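Local coordinates for chemotaxis protein CheX (PDB 3HM4) that probably dephosphorylates the phosphorylated response regulator CheY during bacterial chemotaxis, at residues Ala25-Ile30 against Ile70-Ala75. Residues are numbered along the deposited sequence; the frame is centred on the assembly and turned at random.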
ATOM      1  N   ALA A  25     -20.902   2.174   7.142  1.00 21.16           N
ATOM      2  CA  ALA A  25     -20.746   3.248   8.106  1.00 22.65           C
ATOM      3  C   ALA A  25     -21.913   4.208   8.219  1.00 22.75           C
ATOM      4  O   ALA A  25     -21.960   4.943   9.214  1.00 24.84           O
ATOM      5  CB  ALA A  25     -19.435   4.024   7.827  1.00 23.07           C
ATOM      6  N   GLY A  26     -22.813   4.284   7.238  1.00 21.25           N
ATOM      7  CA  GLY A  26     -23.950   5.191   7.333  1.00 23.33           C
ATOM      8  C   GLY A  26     -23.588   6.677   7.412  1.00 23.36           C
ATOM      9  O   GLY A  26     -24.400   7.505   7.816  1.00 26.29           O
ATOM     10  N   ILE A  27     -22.387   7.029   6.941  1.00 22.60           N
ATOM     11  CA  ILE A  27     -21.854   8.382   7.024  1.00 20.22           C
ATOM     12  C   ILE A  27     -22.269   9.282   5.863  1.00 17.08           C
ATOM     13  O   ILE A  27     -21.769  10.398   5.787  1.00 17.67           O
ATOM     14  CB  ILE A  27     -20.310   8.352   7.247  1.00 21.92           C
ATOM     15  CG1 ILE A  27     -19.563   7.787   6.021  1.00 19.06           C
ATOM     16  CG2 ILE A  27     -19.939   7.612   8.602  1.00 25.01           C
ATOM     17  CD1 ILE A  27     -18.036   7.899   6.278  1.00 22.31           C
ATOM     18  N   GLN A  28     -23.146   8.811   4.954  1.00 17.08           N
ATOM     19  CA  GLN A  28     -23.677   9.589   3.856  1.00 17.86           C
ATOM     20  C   GLN A  28     -22.543  10.205   3.018  1.00 16.27           C
ATOM     21  O   GLN A  28     -22.466  11.417   2.863  1.00 17.85           O
ATOM     22  CB  GLN A  28     -24.692  10.634   4.343  1.00 20.15           C
ATOM     23  CG  GLN A  28     -25.960   9.905   4.870  1.00 21.97           C
ATOM     24  CD  GLN A  28     -27.008  10.837   5.436  1.00 25.51           C
ATOM     25  OE1 GLN A  28     -26.827  11.401   6.496  1.00 28.68           O
ATOM     26  NE2 GLN A  28     -28.116  10.957   4.750  1.00 27.46           N
ATOM     27  N   PRO A  29     -21.677   9.361   2.424  1.00 16.33           N
ATOM     28  CA  PRO A  29     -20.590   9.881   1.616  1.00 14.58           C
ATOM     29  C   PRO A  29     -21.115  10.572   0.356  1.00 15.10           C
ATOM     30  O   PRO A  29     -22.021  10.053  -0.322  1.00 17.59           O
ATOM     31  CB  PRO A  29     -19.794   8.648   1.249  1.00 14.84           C
ATOM     32  CG  PRO A  29     -20.783   7.568   1.318  1.00 16.91           C
ATOM     33  CD  PRO A  29     -21.660   7.898   2.453  1.00 15.74           C
ATOM     34  N   ILE A  30     -20.557  11.735   0.050  1.00 14.29           N
ATOM     35  CA  ILE A  30     -20.918  12.515  -1.132  1.00 15.97           C
ATOM     36  C   ILE A  30     -19.657  12.784  -1.945  1.00 15.37           C
ATOM     37  O   ILE A  30     -18.809  13.586  -1.537  1.00 14.86           O
ATOM     38  CB  ILE A  30     -21.581  13.859  -0.722  1.00 17.53           C
ATOM     39  CG1 ILE A  30     -22.826  13.616   0.147  1.00 22.81           C
ATOM     40  CG2 ILE A  30     -21.939  14.673  -1.947  1.00 18.98           C
ATOM     41  CD1 ILE A  30     -23.472  14.923   0.671  1.00 25.86           C
ATOM     42  N   ILE A  70     -12.234   7.692  12.498  1.00 13.22           N
ATOM     43  CA  ILE A  70     -12.855   7.343  13.804  1.00 14.42           C
ATOM     44  C   ILE A  70     -14.348   7.052  13.647  1.00 14.69           C
ATOM     45  O   ILE A  70     -14.856   6.039  14.172  1.00 15.66           O
ATOM     46  CB  ILE A  70     -12.604   8.429  14.852  1.00 16.35           C
ATOM     47  CG1 ILE A  70     -11.110   8.451  15.236  1.00 20.06           C
ATOM     48  CG2 ILE A  70     -13.465   8.177  16.108  1.00 17.70           C
ATOM     49  CD1 ILE A  70     -10.669   9.609  16.120  1.00 23.53           C
ATOM     50  N   ALA A  71     -15.037   7.882  12.870  1.00 15.08           N
ATOM     51  CA  ALA A  71     -16.497   7.681  12.650  1.00 14.60           C
ATOM     52  C   ALA A  71     -16.805   6.343  11.946  1.00 15.95           C
ATOM     53  O   ALA A  71     -17.787   5.661  12.271  1.00 17.68           O
ATOM     54  CB  ALA A  71     -17.117   8.848  11.889  1.00 17.15           C
ATOM     55  N   VAL A  72     -15.954   5.971  10.988  1.00 14.77           N
ATOM     56  CA  VAL A  72     -16.108   4.703  10.281  1.00 15.28           C
ATOM     57  C   VAL A  72     -15.930   3.529  11.245  1.00 15.72           C
ATOM     58  O   VAL A  72     -16.762   2.615  11.271  1.00 17.02           O
ATOM     59  CB  VAL A  72     -15.151   4.584   9.087  1.00 13.88           C
ATOM     60  CG1 VAL A  72     -15.107   3.186   8.513  1.00 15.94           C
ATOM     61  CG2 VAL A  72     -15.497   5.638   8.050  1.00 15.25           C
ATOM     62  N   VAL A  73     -14.885   3.577  12.054  1.00 14.82           N
ATOM     63  CA  VAL A  73     -14.591   2.524  13.024  1.00 16.82           C
ATOM     64  C   VAL A  73     -15.760   2.412  14.040  1.00 18.16           C
ATOM     65  O   VAL A  73     -16.202   1.299  14.354  1.00 18.99           O
ATOM     66  CB  VAL A  73     -13.229   2.735  13.739  1.00 17.80           C
ATOM     67  CG1 VAL A  73     -13.072   1.774  14.933  1.00 20.35           C
ATOM     68  CG2 VAL A  73     -12.072   2.602  12.735  1.00 17.77           C
ATOM     69  N   LYS A  74     -16.270   3.554  14.520  1.00 17.36           N
ATOM     70  CA  LYS A  74     -17.392   3.549  15.466  1.00 19.05           C
ATOM     71  C   LYS A  74     -18.676   3.024  14.818  1.00 20.97           C
ATOM     72  O   LYS A  74     -19.466   2.282  15.455  1.00 23.21           O
ATOM     73  CB  LYS A  74     -17.603   4.939  16.072  1.00 19.43           C
ATOM     74  CG  LYS A  74     -16.541   5.336  17.037  1.00 22.28           C
ATOM     75  CD  LYS A  74     -16.813   6.667  17.695  1.00 27.83           C
ATOM     76  CE  LYS A  74     -15.756   6.973  18.727  1.00 32.64           C
ATOM     77  NZ  LYS A  74     -16.097   8.159  19.545  1.00 39.29           N
ATOM     78  N   ALA A  75     -18.951   3.422  13.585  1.00 19.94           N
ATOM     79  CA  ALA A  75     -20.147   2.948  12.875  1.00 20.03           C
ATOM     80  C   ALA A  75     -20.122   1.435  12.646  1.00 20.87           C
ATOM     81  O   ALA A  75     -21.142   0.761  12.866  1.00 23.16           O
ATOM     82  CB  ALA A  75     -20.344   3.677  11.570  1.00 21.15           C
TER
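Ala-25, the last residue of helix 10-25, meets helix 66-77 with both its methyl group and its carbonyl. Its CB points at the second helix and lies 3.9 Å from Ala-75 CB and, on the same face, 4.2 Å from Val-72 CA. The small side chain therefore sits over the turn joining Val-72 to Ala-75, and the alpha carbons of the two alanines come to 4.8 Å. Fit is tightest at the carbonyl: Ala-25 O approaches Ala-75 CB to 3.1 Å, a close contact between a backbone oxygen and a methyl.

Gly-26 then takes the chain out of the helix. Its positive phi (62°) is readily adopted by glycine, and the turn made here brings the next side chain back toward the same helix, 66-77. That side chain is Ile-27, whose CG1 branch lies between the backbone N and the carbonyl carbon (chi1 67°) and continues extended to CD1. The terminal methyl thus reaches Val-72 CG2 at 3.8 Å, one branch tip against another, with the two side chains slanting across each other. CG2 of Val-72 is shared, since Ala-25 CB also lies 4.3 Å from it; Leu-21 of helix 10-25 touches Val-72 as well. The Ile-27 side chain also touches Thr-144 and His-146, and a backbone hydrogen bond ties it to Asn-145.

Beyond Ile-27 the chain turns away from helix 66-77 and runs into strand 30-36, an edge strand, within this chain, of the six-stranded antiparallel sheet. Worked through in order, the example is a small apolar junction in which a glycine-terminated helix end and the loop after it pack against a second helix, within the alpha+beta fold of the CheC-like chemotaxis phosphatases.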